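PDB 2RK9: Glyoxalase/bleomycin resistance protein/dioxygenase from Vibrio splendidus, which is of uncharacterised function but belongs to the glyoxalase/bleomycin resistance/dioxygenase superfamily and is probably an oxidoreductase or small-molecule-binding protein. Local coordinates for residues B[89-94]-B[120-125]; B[82-87]-B[101-106]; B[21-26]-B[48-53]. The protein carries 1 engineered substitution. All coordinates share one frame; numbering follows the deposited sequence.

Contact 3 comes first along the chain and is complete before the others begin, joining helix 16-26 to strand 48-53. Contacts 1 and 2 repeat the pattern of a helix lying against a sheet and share helix 84-94, which rests on the neighbouring strands 115-123 and 99-108. Their segments alternate in sequence, their centres lie about 10 Å apart, and they touch, with F120 meeting I84. Contact 3 sits about 30 Å from contact 1 and 28 Å from contact 2, centre to centre, across the middle of the chain. The same mixed sheet thus carries one helix on each half, and contacts 1 and 3 both also meet the second subunit.

Contact 1. Residues B[89-94]-B[120-125]; sequences QRVNES and FMVQTP. Engineered in segment 120-125: M121 (natural residue Ile).
V91 of helix 84-94 is the residue by which this part of the helix rests on F120 and V122 of strand 115-123, its two methyl groups dividing the work. CG2 meets the distal carbon of the phenyl ring, with V91 CG2 4.1 Å from F120 CZ, approaching obliquely. CG1 instead leans to the next inward-facing residue, V91 CG1 lying 4.2 Å from V122 CG2. The valine's CG1 is trans to its own backbone nitrogen (chi1 174°), which leaves CG2 beside that nitrogen and spreads the two methyls over both strand residues.

Helix-on-sheet packing in the βαβββ topology of this superfamily uses alternate strand residues, and here F120 and V122 face the helix while M121 between them, an engineered selenomethionine in place of isoleucine, points to the other side of the sheet. The F120 ring also meets Y88 of the same helix edge-to-face, and F132 of strand 129-135.

Near the helix end R90 O takes two bonds from one residue, with S94 N at 2.9 Å from R90 O and S94 OG at 2.8 Å from R90 O. They arrive from opposite faces of the carbonyl plane, the hydroxyl lying 37° out of it. On the subunit interface, L27 of the second subunit packs on V91, and F22 of that subunit packs on V122.

Contact 2. Residues B[82-87]-B[101-106]; sequences IDIEPL and LALESK
E85 and L103 are the nearest pair of CA atoms across the two segments, 8.5 Å apart, the former in the first turn of helix 84-94 and the latter just past the corner that strand 99-108 turns at 101. No hydrogen bond joins the two backbones, and the contact rests on side chains.

L103 reaches over with CG trans to its backbone nitrogen (chi1 -171°) and offers one methyl to each of two helix residues. L103 CD1 lies 3.9 Å from I84 CD1, the two side chains sliding past each other in opposite directions, and I84 carries on to F120 of the adjacent strand. The other methyl meets a carboxylate: E85 OE2 stands 3.2 Å from L103 CD2. The glutamate bends at chi2 (-59°), which brings its acid group across the leucine at about a right angle although its CB does not point at the strand.

OE2 has a proper polar partner in K118 of strand 115-123, with which it forms a salt bridge. The leucine methyl is therefore packed against an already paired charge. Q134, by accepting from I84 N through OE1, satisfies a backbone amide at the helix start. L103 may partly screen the E85–K118 pair from solvent on one side, which could strengthen the attraction slightly.

Contact 3. Residues B[21-26]-B[48-53]; sequences SFFVDV and VDVMLE
F23 is the one residue of helix 16-26 in this range whose side chain reaches strand 48-53, and its place becomes clear on following the helix from S21. S21 points away from the strand and turns its OG back to N17 O within its own helix, while its carbonyl serves the next turn, D25 N lying 2.7 Å from S21 O.

F22 follows. Its side chain is not turned to the strand, and one face of the ring is covered by V26, whose CB stands 4.0 Å above the ring plane, offset toward the rim. This ring also packs on P125 of the second subunit.

F23 then points its side chain at V50 and L52, with CG lying trans to the carbonyl carbon (chi1 -83°). Both strand residues meet the ring from the same side of its plane, L52 near CD1 and CE1 and V50 obliquely near CE2. L52 CD1 is 4.1 Å from F23 CD1, while L52 CD2 sits over a face of the F23 ring near the rim, 4.1 Å above the plane. V50 CG1 lies 4.2 Å from F23 CE2. The F23 and L52 CA atoms stay 9.7 Å apart, so the gap is bridged by side chains alone. F29 adds an edge-to-face ring contact to F23.

The helix includes a wider pi-type turn across 22-26; V26 N also makes a weak bond to F22 O. D25 O accepts a hydrogen bond from NH2 of R90 of the second subunit.

Strand 48-53, whose alternate residues face the helix, lies between 40-45 and 7-12 in the sheet, and the chain order strand 7-12, helix 16-26, strands 30-35, 40-45 and 48-53 matches the βαβββ order of the glyoxalase/bleomycin resistance superfamily.

Contact 1. Residues B[89-94]-B[120-125]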
loop_
_atom_site.group_PDB
_atom_site.type_symbol
_atom_site.label_atom_id
_atom_site.label_comp_id
_atom_site.label_asym_id
_atom_site.label_seq_id
_atom_site.Cartn_x
_atom_site.Cartn_y
_atom_site.Cartn_z
ATOM N N GLN B 89 -6.756 -11.412 -18.496
ATOM C CA GLN B 89 -7.168 -11.373 -19.887
ATOM C C GLN B 89 -7.764 -10.016 -20.265
ATOM O O GLN B 89 -7.558 -9.543 -21.384
ATOM C CB GLN B 89 -8.126 -12.533 -20.209
ATOM C CG GLN B 89 -9.355 -12.611 -19.362
ATOM C CD GLN B 89 -10.294 -13.711 -19.833
ATOM O OE1 GLN B 89 -10.010 -14.907 -19.676
ATOM N NE2 GLN B 89 -11.416 -13.310 -20.430
ATOM N N ARG B 90 -8.450 -9.359 -19.332
ATOM C CA ARG B 90 -9.031 -8.049 -19.630
ATOM C C ARG B 90 -7.934 -6.996 -19.743
ATOM O O ARG B 90 -7.987 -6.127 -20.615
ATOM C CB ARG B 90 -10.045 -7.633 -18.558
ATOM C CG ARG B 90 -10.791 -6.353 -18.927
ATOM C CD ARG B 90 -11.921 -6.001 -17.959
ATOM N NE ARG B 90 -11.449 -5.906 -16.583
ATOM C CZ ARG B 90 -11.537 -6.890 -15.694
ATOM N NH1 ARG B 90 -12.086 -8.053 -16.031
ATOM N NH2 ARG B 90 -11.077 -6.714 -14.460
ATOM N N VAL B 91 -6.938 -7.076 -18.864
ATOM C CA VAL B 91 -5.827 -6.126 -18.888
ATOM C C VAL B 91 -5.040 -6.285 -20.183
ATOM O O VAL B 91 -4.663 -5.302 -20.825
ATOM C CB VAL B 91 -4.877 -6.356 -17.692
ATOM C CG1 VAL B 91 -3.652 -5.449 -17.809
ATOM C CG2 VAL B 91 -5.608 -6.080 -16.398
ATOM N N ASN B 92 -4.806 -7.536 -20.559
ATOM C CA ASN B 92 -4.063 -7.868 -21.765
ATOM C C ASN B 92 -4.817 -7.392 -23.004
ATOM O O ASN B 92 -4.206 -7.044 -24.017
ATOM C CB ASN B 92 -3.876 -9.381 -21.827
ATOM C CG ASN B 92 -2.593 -9.793 -22.514
ATOM O OD1 ASN B 92 -2.354 -10.988 -22.696
ATOM N ND2 ASN B 92 -1.758 -8.825 -22.893
ATOM N N GLU B 93 -6.145 -7.380 -22.914
ATOM C CA GLU B 93 -6.990 -6.955 -24.024
ATOM C C GLU B 93 -7.099 -5.448 -24.192
ATOM O O GLU B 93 -6.859 -4.918 -25.275
ATOM C CB GLU B 93 -8.398 -7.543 -23.879
ATOM C CG GLU B 93 -8.527 -8.930 -24.467
ATOM C CD GLU B 93 -9.934 -9.484 -24.390
ATOM O OE1 GLU B 93 -10.906 -8.730 -24.640
ATOM O OE2 GLU B 93 -10.062 -10.687 -24.096
ATOM N N SER B 94 -7.443 -4.753 -23.115
ATOM C CA SER B 94 -7.621 -3.310 -23.181
ATOM C C SER B 94 -6.449 -2.428 -22.766
ATOM O O SER B 94 -6.512 -1.210 -22.942
ATOM C CB SER B 94 -8.855 -2.918 -22.368
ATOM O OG SER B 94 -8.800 -3.502 -21.081
ATOM N N PHE B 120 0.804 -11.375 -11.776
ATOM C CA PHE B 120 1.229 -10.551 -12.889
ATOM C C PHE B 120 1.310 -9.140 -12.329
ATOM O O PHE B 120 0.729 -8.850 -11.286
ATOM C CB PHE B 120 0.270 -10.653 -14.090
ATOM C CG PHE B 120 -0.998 -9.859 -13.966
ATOM C CD1 PHE B 120 -1.059 -8.546 -14.425
ATOM C CD2 PHE B 120 -2.155 -10.448 -13.468
ATOM C CE1 PHE B 120 -2.259 -7.831 -14.395
ATOM C CE2 PHE B 120 -3.357 -9.746 -13.432
ATOM C CZ PHE B 120 -3.409 -8.435 -13.899
HETATM N N MSE B 121 2.075 -8.282 -12.984
HETATM C CA MSE B 121 2.200 -6.916 -12.504
HETATM C C MSE B 121 1.742 -5.925 -13.544
HETATM O O MSE B 121 1.940 -6.124 -14.740
HETATM C CB MSE B 121 3.645 -6.601 -12.125
HETATM C CG MSE B 121 4.126 -7.291 -10.862
HETATM SE SE MSE B 121 5.967 -6.899 -10.492
HETATM C CE MSE B 121 5.760 -5.058 -9.951
ATOM N N VAL B 122 1.130 -4.847 -13.077
ATOM C CA VAL B 122 0.655 -3.812 -13.977
ATOM C C VAL B 122 0.997 -2.449 -13.417
ATOM O O VAL B 122 1.082 -2.268 -12.208
ATOM C CB VAL B 122 -0.880 -3.897 -14.187
ATOM C CG1 VAL B 122 -1.610 -3.571 -12.902
ATOM C CG2 VAL B 122 -1.307 -2.955 -15.295
ATOM N N GLN B 123 1.214 -1.496 -14.309
ATOM C CA GLN B 123 1.513 -0.141 -13.896
ATOM C C GLN B 123 0.311 0.702 -14.271
ATOM O O GLN B 123 -0.158 0.648 -15.407
ATOM C CB GLN B 123 2.749 0.388 -14.620
ATOM C CG GLN B 123 3.033 1.845 -14.298
ATOM C CD GLN B 123 4.258 2.362 -14.999
ATOM O OE1 GLN B 123 4.351 2.310 -16.221
ATOM N NE2 GLN B 123 5.213 2.864 -14.229
ATOM N N THR B 124 -0.191 1.468 -13.311
ATOM C CA THR B 124 -1.336 2.331 -13.553
ATOM C C THR B 124 -0.826 3.572 -14.287
ATOM O O THR B 124 0.381 3.810 -14.352
ATOM C CB THR B 124 -1.999 2.748 -12.236
ATOM O OG1 THR B 124 -1.174 3.706 -11.561
ATOM C CG2 THR B 124 -2.190 1.526 -11.339
ATOM N N PRO B 125 -1.739 4.382 -14.846
ATOM C CA PRO B 125 -1.328 5.590 -15.575
ATOM C C PRO B 125 -0.392 6.521 -14.804
ATOM O O PRO B 125 0.477 7.170 -15.391
ATOM C CB PRO B 125 -2.662 6.263 -15.907
ATOM C CG PRO B 125 -3.615 5.080 -16.032
ATOM C CD PRO B 125 -3.206 4.234 -14.844
#

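Contact 2. Residues B[82-87]-B[101-106]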
loop_
_atom_site.group_PDB
_atom_site.type_symbol
_atom_site.label_atom_id
_atom_site.label_comp_id
_atom_site.label_asym_id
_atom_site.label_seq_id
_atom_site.Cartn_x
_atom_site.Cartn_y
_atom_site.Cartn_z
ATOM N N ILE B 82 -9.333 -12.790 -6.316
ATOM C CA ILE B 82 -10.071 -14.052 -6.251
ATOM C C ILE B 82 -9.897 -14.904 -7.504
ATOM O O ILE B 82 -9.698 -16.122 -7.418
ATOM C CB ILE B 82 -11.588 -13.795 -6.059
ATOM C CG1 ILE B 82 -11.834 -13.095 -4.724
ATOM C CG2 ILE B 82 -12.352 -15.106 -6.074
ATOM C CD1 ILE B 82 -13.299 -12.786 -4.449
ATOM N N ASP B 83 -9.970 -14.265 -8.668
ATOM C CA ASP B 83 -9.866 -14.971 -9.944
ATOM C C ASP B 83 -8.949 -14.176 -10.873
ATOM O O ASP B 83 -9.416 -13.337 -11.639
ATOM C CB ASP B 83 -11.257 -15.074 -10.568
ATOM C CG ASP B 83 -11.556 -16.446 -11.113
ATOM O OD1 ASP B 83 -10.646 -17.083 -11.687
ATOM O OD2 ASP B 83 -12.719 -16.880 -10.974
ATOM N N ILE B 84 -7.652 -14.467 -10.819
ATOM C CA ILE B 84 -6.665 -13.742 -11.609
ATOM C C ILE B 84 -6.733 -13.928 -13.129
ATOM O O ILE B 84 -6.402 -13.012 -13.879
ATOM C CB ILE B 84 -5.240 -14.064 -11.098
ATOM C CG1 ILE B 84 -4.273 -12.952 -11.507
ATOM C CG2 ILE B 84 -4.770 -15.395 -11.645
ATOM C CD1 ILE B 84 -2.904 -13.067 -10.840
ATOM N N GLU B 85 -7.174 -15.094 -13.587
ATOM C CA GLU B 85 -7.267 -15.349 -15.021
ATOM C C GLU B 85 -8.139 -14.342 -15.775
ATOM O O GLU B 85 -7.682 -13.726 -16.742
ATOM C CB GLU B 85 -7.777 -16.771 -15.276
ATOM C CG GLU B 85 -6.734 -17.851 -15.037
ATOM C CD GLU B 85 -5.513 -17.662 -15.904
ATOM O OE1 GLU B 85 -5.669 -17.169 -17.045
ATOM O OE2 GLU B 85 -4.395 -18.015 -15.464
ATOM N N PRO B 86 -9.406 -14.162 -15.357
ATOM C CA PRO B 86 -10.221 -13.191 -16.096
ATOM C C PRO B 86 -9.695 -11.759 -15.973
ATOM O O PRO B 86 -9.835 -10.957 -16.890
ATOM C CB PRO B 86 -11.618 -13.372 -15.496
ATOM C CG PRO B 86 -11.358 -13.923 -14.122
ATOM C CD PRO B 86 -10.211 -14.874 -14.349
ATOM N N LEU B 87 -9.093 -11.442 -14.836
ATOM C CA LEU B 87 -8.533 -10.109 -14.648
ATOM C C LEU B 87 -7.410 -9.886 -15.662
ATOM O O LEU B 87 -7.404 -8.892 -16.387
ATOM C CB LEU B 87 -7.979 -9.960 -13.229
ATOM C CG LEU B 87 -7.158 -8.705 -12.909
ATOM C CD1 LEU B 87 -7.949 -7.446 -13.219
ATOM C CD2 LEU B 87 -6.772 -8.742 -11.429
ATOM N N LEU B 101 4.746 -7.259 -15.784
ATOM C CA LEU B 101 5.215 -8.635 -15.654
ATOM C C LEU B 101 4.056 -9.509 -16.123
ATOM O O LEU B 101 2.939 -9.371 -15.628
ATOM C CB LEU B 101 5.551 -8.964 -14.197
ATOM C CG LEU B 101 6.083 -10.384 -13.967
ATOM C CD1 LEU B 101 7.510 -10.480 -14.418
ATOM C CD2 LEU B 101 6.005 -10.729 -12.494
ATOM N N ALA B 102 4.319 -10.394 -17.084
ATOM C CA ALA B 102 3.280 -11.267 -17.623
ATOM C C ALA B 102 2.847 -12.331 -16.621
ATOM O O ALA B 102 3.609 -12.707 -15.724
ATOM C CB ALA B 102 3.766 -11.932 -18.901
ATOM N N LEU B 103 1.617 -12.809 -16.788
ATOM C CA LEU B 103 1.055 -13.828 -15.904
ATOM C C LEU B 103 1.979 -15.029 -15.802
ATOM O O LEU B 103 2.484 -15.539 -16.807
ATOM C CB LEU B 103 -0.310 -14.285 -16.417
ATOM C CG LEU B 103 -1.113 -15.189 -15.485
ATOM C CD1 LEU B 103 -1.501 -14.415 -14.235
ATOM C CD2 LEU B 103 -2.358 -15.677 -16.218
ATOM N N GLU B 104 2.169 -15.490 -14.574
ATOM C CA GLU B 104 3.046 -16.613 -14.309
ATOM C C GLU B 104 2.597 -17.355 -13.057
ATOM O O GLU B 104 1.988 -16.776 -12.163
ATOM C CB GLU B 104 4.468 -16.101 -14.087
ATOM C CG GLU B 104 4.568 -15.193 -12.864
ATOM C CD GLU B 104 5.993 -14.869 -12.463
ATOM O OE1 GLU B 104 6.876 -15.729 -12.650
ATOM O OE2 GLU B 104 6.229 -13.759 -11.935
ATOM N N SER B 105 2.915 -18.641 -13.002
ATOM C CA SER B 105 2.600 -19.461 -11.842
ATOM C C SER B 105 3.916 -19.655 -11.099
ATOM O O SER B 105 4.806 -20.335 -11.598
ATOM C CB SER B 105 2.067 -20.832 -12.266
ATOM O OG SER B 105 0.853 -20.724 -12.989
ATOM N N LYS B 106 4.042 -19.058 -9.918
ATOM C CA LYS B 106 5.257 -19.193 -9.119
ATOM C C LYS B 106 5.020 -20.211 -8.009
ATOM O O LYS B 106 4.020 -20.135 -7.295
ATOM C CB LYS B 106 5.654 -17.850 -8.495
ATOM C CG LYS B 106 6.202 -16.830 -9.470
ATOM C CD LYS B 106 6.695 -15.590 -8.734
ATOM C CE LYS B 106 7.913 -15.902 -7.874
ATOM N NZ LYS B 106 8.298 -14.737 -7.013
#

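Contact 3. Residues B[21-26]-B[48-53]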
loop_
_atom_site.group_PDB
_atom_site.type_symbol
_atom_site.label_atom_id
_atom_site.label_comp_id
_atom_site.label_asym_id
_atom_site.label_seq_id
_atom_site.Cartn_x
_atom_site.Cartn_y
_atom_site.Cartn_z
ATOM N N SER B 21 14.790 -1.839 11.779
ATOM C CA SER B 21 14.880 -1.346 13.150
ATOM C C SER B 21 13.855 -0.263 13.409
ATOM O O SER B 21 13.306 -0.166 14.505
ATOM C CB SER B 21 16.280 -0.804 13.436
ATOM O OG SER B 21 17.243 -1.831 13.281
ATOM N N PHE B 22 13.595 0.554 12.397
ATOM C CA PHE B 22 12.626 1.629 12.542
ATOM C C PHE B 22 11.242 1.046 12.780
ATOM O O PHE B 22 10.539 1.439 13.705
ATOM C CB PHE B 22 12.579 2.495 11.287
ATOM C CG PHE B 22 11.666 3.670 11.417
ATOM C CD1 PHE B 22 12.091 4.818 12.080
ATOM C CD2 PHE B 22 10.376 3.627 10.900
ATOM C CE1 PHE B 22 11.241 5.906 12.227
ATOM C CE2 PHE B 22 9.521 4.711 11.045
ATOM C CZ PHE B 22 9.954 5.852 11.707
ATOM N N PHE B 23 10.848 0.107 11.928
ATOM C CA PHE B 23 9.540 -0.515 12.063
ATOM C C PHE B 23 9.390 -1.284 13.369
ATOM O O PHE B 23 8.355 -1.201 14.022
ATOM C CB PHE B 23 9.264 -1.445 10.882
ATOM C CG PHE B 23 8.740 -0.736 9.676
ATOM C CD1 PHE B 23 9.572 0.064 8.904
ATOM C CD2 PHE B 23 7.396 -0.823 9.344
ATOM C CE1 PHE B 23 9.075 0.771 7.817
ATOM C CE2 PHE B 23 6.883 -0.120 8.260
ATOM C CZ PHE B 23 7.726 0.680 7.495
ATOM N N VAL B 24 10.420 -2.035 13.744
ATOM C CA VAL B 24 10.355 -2.809 14.979
ATOM C C VAL B 24 10.496 -1.930 16.224
ATOM O O VAL B 24 9.618 -1.918 17.084
ATOM C CB VAL B 24 11.457 -3.914 15.022
ATOM C CG1 VAL B 24 11.477 -4.582 16.386
ATOM C CG2 VAL B 24 11.198 -4.952 13.949
ATOM N N ASP B 25 11.591 -1.182 16.317
ATOM C CA ASP B 25 11.825 -0.351 17.492
ATOM C C ASP B 25 10.894 0.853 17.652
ATOM O O ASP B 25 10.276 1.035 18.702
ATOM C CB ASP B 25 13.288 0.121 17.525
ATOM C CG ASP B 25 14.287 -1.031 17.474
ATOM O OD1 ASP B 25 13.958 -2.140 17.951
ATOM O OD2 ASP B 25 15.415 -0.816 16.966
ATOM N N VAL B 26 10.790 1.674 16.615
ATOM C CA VAL B 26 9.949 2.864 16.678
ATOM C C VAL B 26 8.448 2.598 16.556
ATOM O O VAL B 26 7.653 3.158 17.316
ATOM C CB VAL B 26 10.348 3.882 15.579
ATOM C CG1 VAL B 26 9.461 5.118 15.666
ATOM C CG2 VAL B 26 11.823 4.273 15.735
ATOM N N VAL B 48 -1.834 -6.498 10.388
ATOM C CA VAL B 48 -1.681 -5.717 9.170
ATOM C C VAL B 48 -0.229 -5.917 8.746
ATOM O O VAL B 48 0.689 -5.573 9.481
ATOM C CB VAL B 48 -1.973 -4.232 9.428
ATOM C CG1 VAL B 48 -2.056 -3.492 8.104
ATOM C CG2 VAL B 48 -3.283 -4.091 10.187
ATOM N N ASP B 49 -0.034 -6.477 7.557
ATOM C CA ASP B 49 1.308 -6.789 7.077
ATOM C C ASP B 49 1.972 -5.813 6.099
ATOM O O ASP B 49 1.303 -5.092 5.358
ATOM C CB ASP B 49 1.308 -8.183 6.433
ATOM C CG ASP B 49 0.706 -9.254 7.330
ATOM O OD1 ASP B 49 0.678 -9.078 8.568
ATOM O OD2 ASP B 49 0.281 -10.296 6.787
ATOM N N VAL B 50 3.303 -5.823 6.113
ATOM C CA VAL B 50 4.117 -5.002 5.225
ATOM C C VAL B 50 5.414 -5.763 4.942
ATOM O O VAL B 50 5.920 -6.489 5.801
ATOM C CB VAL B 50 4.488 -3.626 5.861
ATOM C CG1 VAL B 50 5.286 -3.830 7.122
ATOM C CG2 VAL B 50 5.323 -2.788 4.879
HETATM N N MSE B 51 5.931 -5.604 3.728
HETATM C CA MSE B 51 7.180 -6.242 3.339
HETATM C C MSE B 51 8.265 -5.202 3.072
HETATM O O MSE B 51 8.019 -4.182 2.429
HETATM C CB MSE B 51 6.994 -7.077 2.075
HETATM C CG MSE B 51 6.160 -8.311 2.260
HETATM SE SE MSE B 51 5.920 -9.196 0.568
HETATM C CE MSE B 51 4.234 -8.382 0.067
ATOM N N LEU B 52 9.464 -5.470 3.579
ATOM C CA LEU B 52 10.598 -4.582 3.360
ATOM C C LEU B 52 11.612 -5.336 2.503
ATOM O O LEU B 52 11.883 -6.512 2.734
ATOM C CB LEU B 52 11.251 -4.178 4.685
ATOM C CG LEU B 52 10.364 -3.452 5.697
ATOM C CD1 LEU B 52 11.202 -3.087 6.924
ATOM C CD2 LEU B 52 9.743 -2.200 5.069
ATOM N N GLU B 53 12.158 -4.657 1.505
ATOM C CA GLU B 53 13.142 -5.278 0.633
ATOM C C GLU B 53 14.302 -4.327 0.379
ATOM O O GLU B 53 14.108 -3.226 -0.128
ATOM C CB GLU B 53 12.493 -5.671 -0.693
ATOM C CG GLU B 53 13.446 -6.383 -1.608
ATOM C CD GLU B 53 12.945 -7.756 -2.012
ATOM O OE1 GLU B 53 12.101 -7.821 -2.927
ATOM O OE2 GLU B 53 13.383 -8.759 -1.408
#